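Local coordinates for conserved hypothetical secreted protein (Helicobacter pylori, PDB 4RNZ) that acts as a zinc-dependent M23B metallopeptidase that determines cell shape, presumably by cutting peptide cross-links in the peptidoglycan wall, at the zinc ion site. Residues are numbered along the deposited sequence; one frame, centred on the assembly and turned at random.

The zinc ion site. Residues 34, 203, 219, 222-223, 266, 299, 301. With ZN (zinc ion), chain B.
His219 and His301 both carry CG anti to the backbone N (chi1 -179° in His219), whereas Asp223 and Glu34 hold CG anti to the carbonyl carbon, and Glu34 then runs out extended so that its carboxylate reaches the metal from helix 30-36. This is the M23 (LytM-type) peptidase active site: His219 and Asp223 form the HxxxD motif, and His299 and His301 the HxH motif on strand 299-306. His219 meets the ion tip-on through NE2, 2.0 Å from ZN, while His301 turns its near-side ND1 to it, also 2.0 Å from ZN. Asp223 binds through OD1 at 2.0 Å from ZN, with OD2 a loose second contact at 2.8 Å from ZN. Glu34, from the N-terminal Csd3 region, adds a bond through OE2, 2.0 Å from ZN. The shell is irregular: the two carboxylate oxygens, Asp223 OD1 and Glu34 OE2, open to 136° at the metal, while Glu34 OE2 and His301 ND1 close to 94°. By occupying a coordination position where the catalytic water or substrate would be expected, Glu34 probably holds this form of the enzyme latent.

The other carboxylate oxygen of Glu34 points toward the two conserved catalytic histidines, His266 and His299, which in M23 peptidases are thought to orient and activate the zinc-bound water and polarise the substrate; here their NE2 atoms face OE1 instead. NE2 of His266 donates to Glu34 OE1 over 2.5 Å; OE1 receives it on its anti lone pair, away from OE2, and lies close to the His266 ring plane, which, with the OE2-zinc bond, pins the carboxylate's rotation. His299 aims its ring edge at the same oxygen in a weak, long bond, and its CE1 lies over one face of His266 near the rim. Behind the metal, His219 ND1 donates to the carbonyl O of Pro203 at 2.9 Å; that oxygen lies in the imidazole plane, although the donor sits well above the carbonyl plane. This second-shell bond sets the ring's rotation and would keep NE2 available for zinc.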
ATOM      1  N   GLU A  34     -16.728  -6.234   4.651  1.00 34.32           N
ATOM      2  CA  GLU A  34     -15.711  -5.178   4.714  1.00 37.51           C
ATOM      3  C   GLU A  34     -14.522  -5.547   3.806  1.00 33.85           C
ATOM      4  O   GLU A  34     -14.015  -4.734   3.042  1.00 32.92           O
ATOM      5  CB  GLU A  34     -15.205  -4.969   6.144  1.00 38.79           C
ATOM      6  CG  GLU A  34     -16.128  -4.166   7.050  1.00 42.54           C
ATOM      7  CD  GLU A  34     -15.408  -3.595   8.285  1.00 40.82           C
ATOM      8  OE1 GLU A  34     -15.916  -2.616   8.859  1.00 37.97           O
ATOM      9  OE2 GLU A  34     -14.338  -4.112   8.686  1.00 38.26           O
ATOM     10  N   PRO A 203      -8.867  -5.371  15.895  1.00 33.28           N
ATOM     11  CA  PRO A 203      -7.669  -4.704  15.421  1.00 34.65           C
ATOM     12  C   PRO A 203      -7.310  -5.111  13.991  1.00 32.02           C
ATOM     13  O   PRO A 203      -7.971  -5.943  13.373  1.00 32.18           O
ATOM     14  CB  PRO A 203      -6.597  -5.190  16.409  1.00 35.46           C
ATOM     15  CG  PRO A 203      -7.042  -6.564  16.771  1.00 37.14           C
ATOM     16  CD  PRO A 203      -8.551  -6.523  16.764  1.00 36.99           C
ATOM     17  N   HIS A 219      -8.102  -8.537   8.656  1.00 35.29           N
ATOM     18  CA  HIS A 219      -8.895  -7.306   8.822  1.00 33.17           C
ATOM     19  C   HIS A 219      -8.027  -6.094   8.514  1.00 33.67           C
ATOM     20  O   HIS A 219      -7.065  -5.825   9.226  1.00 31.15           O
ATOM     21  CB  HIS A 219      -9.463  -7.233  10.237  1.00 33.20           C
ATOM     22  CG  HIS A 219     -10.301  -6.016  10.505  1.00 31.25           C
ATOM     23  ND1 HIS A 219     -10.079  -5.188  11.584  1.00 33.23           N
ATOM     24  CD2 HIS A 219     -11.340  -5.479   9.827  1.00 31.13           C
ATOM     25  CE1 HIS A 219     -10.965  -4.209  11.575  1.00 31.82           C
ATOM     26  NE2 HIS A 219     -11.748  -4.370  10.527  1.00 31.93           N
ATOM     27  N   VAL A 222      -8.848  -0.819  11.565  1.00 29.01           N
ATOM     28  CA  VAL A 222      -9.142  -0.938  12.991  1.00 30.61           C
ATOM     29  C   VAL A 222     -10.612  -0.601  13.116  1.00 28.81           C
ATOM     30  O   VAL A 222     -11.063   0.395  12.561  1.00 29.77           O
ATOM     31  CB  VAL A 222      -8.332   0.063  13.833  1.00 31.66           C
ATOM     32  CG1 VAL A 222      -8.729  -0.034  15.306  1.00 33.67           C
ATOM     33  CG2 VAL A 222      -6.853  -0.178  13.658  1.00 33.93           C
ATOM     34  N   ASP A 223     -11.353  -1.447  13.816  1.00 30.84           N
ATOM     35  CA  ASP A 223     -12.754  -1.175  14.127  1.00 31.19           C
ATOM     36  C   ASP A 223     -12.816  -0.557  15.511  1.00 31.56           C
ATOM     37  O   ASP A 223     -12.389  -1.160  16.500  1.00 32.32           O
ATOM     38  CB  ASP A 223     -13.598  -2.450  14.064  1.00 32.93           C
ATOM     39  CG  ASP A 223     -13.807  -2.932  12.647  1.00 34.29           C
ATOM     40  OD1 ASP A 223     -13.516  -2.177  11.704  1.00 31.17           O
ATOM     41  OD2 ASP A 223     -14.264  -4.068  12.462  1.00 34.17           O
ATOM     42  N   HIS A 266     -18.427   3.327   7.516  1.00 30.91           N
ATOM     43  CA  HIS A 266     -19.641   3.101   8.268  1.00 33.05           C
ATOM     44  C   HIS A 266     -20.227   4.390   8.843  1.00 33.67           C
ATOM     45  O   HIS A 266     -20.840   4.363   9.892  1.00 37.82           O
ATOM     46  CB  HIS A 266     -19.443   2.052   9.371  1.00 34.85           C
ATOM     47  CG  HIS A 266     -18.950   0.735   8.859  1.00 37.06           C
ATOM     48  ND1 HIS A 266     -19.699  -0.065   8.028  1.00 38.69           N
ATOM     49  CD2 HIS A 266     -17.776   0.088   9.044  1.00 38.03           C
ATOM     50  CE1 HIS A 266     -19.011  -1.150   7.726  1.00 38.75           C
ATOM     51  NE2 HIS A 266     -17.838  -1.076   8.326  1.00 37.91           N
ATOM     52  N   HIS A 299     -19.749   1.316  14.745  1.00 35.96           N
ATOM     53  CA  HIS A 299     -18.286   1.444  14.808  1.00 36.26           C
ATOM     54  C   HIS A 299     -17.754   2.233  13.617  1.00 32.14           C
ATOM     55  O   HIS A 299     -18.416   2.366  12.599  1.00 32.07           O
ATOM     56  CB  HIS A 299     -17.605   0.054  14.872  1.00 41.75           C
ATOM     57  CG  HIS A 299     -17.768  -0.765  13.626  1.00 44.77           C
ATOM     58  ND1 HIS A 299     -18.972  -1.321  13.255  1.00 49.05           N
ATOM     59  CD2 HIS A 299     -16.878  -1.122  12.663  1.00 47.09           C
ATOM     60  CE1 HIS A 299     -18.822  -1.981  12.116  1.00 49.90           C
ATOM     61  NE2 HIS A 299     -17.560  -1.877  11.738  1.00 49.52           N
ATOM     62  N   HIS A 301     -14.810   1.974  10.957  1.00 29.95           N
ATOM     63  CA  HIS A 301     -13.715   1.208  10.390  1.00 29.40           C
ATOM     64  C   HIS A 301     -12.698   2.233   9.869  1.00 28.64           C
ATOM     65  O   HIS A 301     -13.039   3.045   9.007  1.00 28.80           O
ATOM     66  CB  HIS A 301     -14.204   0.290   9.273  1.00 30.91           C
ATOM     67  CG  HIS A 301     -13.094  -0.356   8.512  1.00 29.86           C
ATOM     68  ND1 HIS A 301     -12.720  -1.659   8.724  1.00 30.02           N
ATOM     69  CD2 HIS A 301     -12.240   0.136   7.587  1.00 30.76           C
ATOM     70  CE1 HIS A 301     -11.689  -1.952   7.950  1.00 32.58           C
ATOM     71  NE2 HIS A 301     -11.379  -0.878   7.247  1.00 31.55           N
TER
HETATM   72 ZN    ZN B 501     -13.205  -3.136  10.007  1.00 32.61          ZN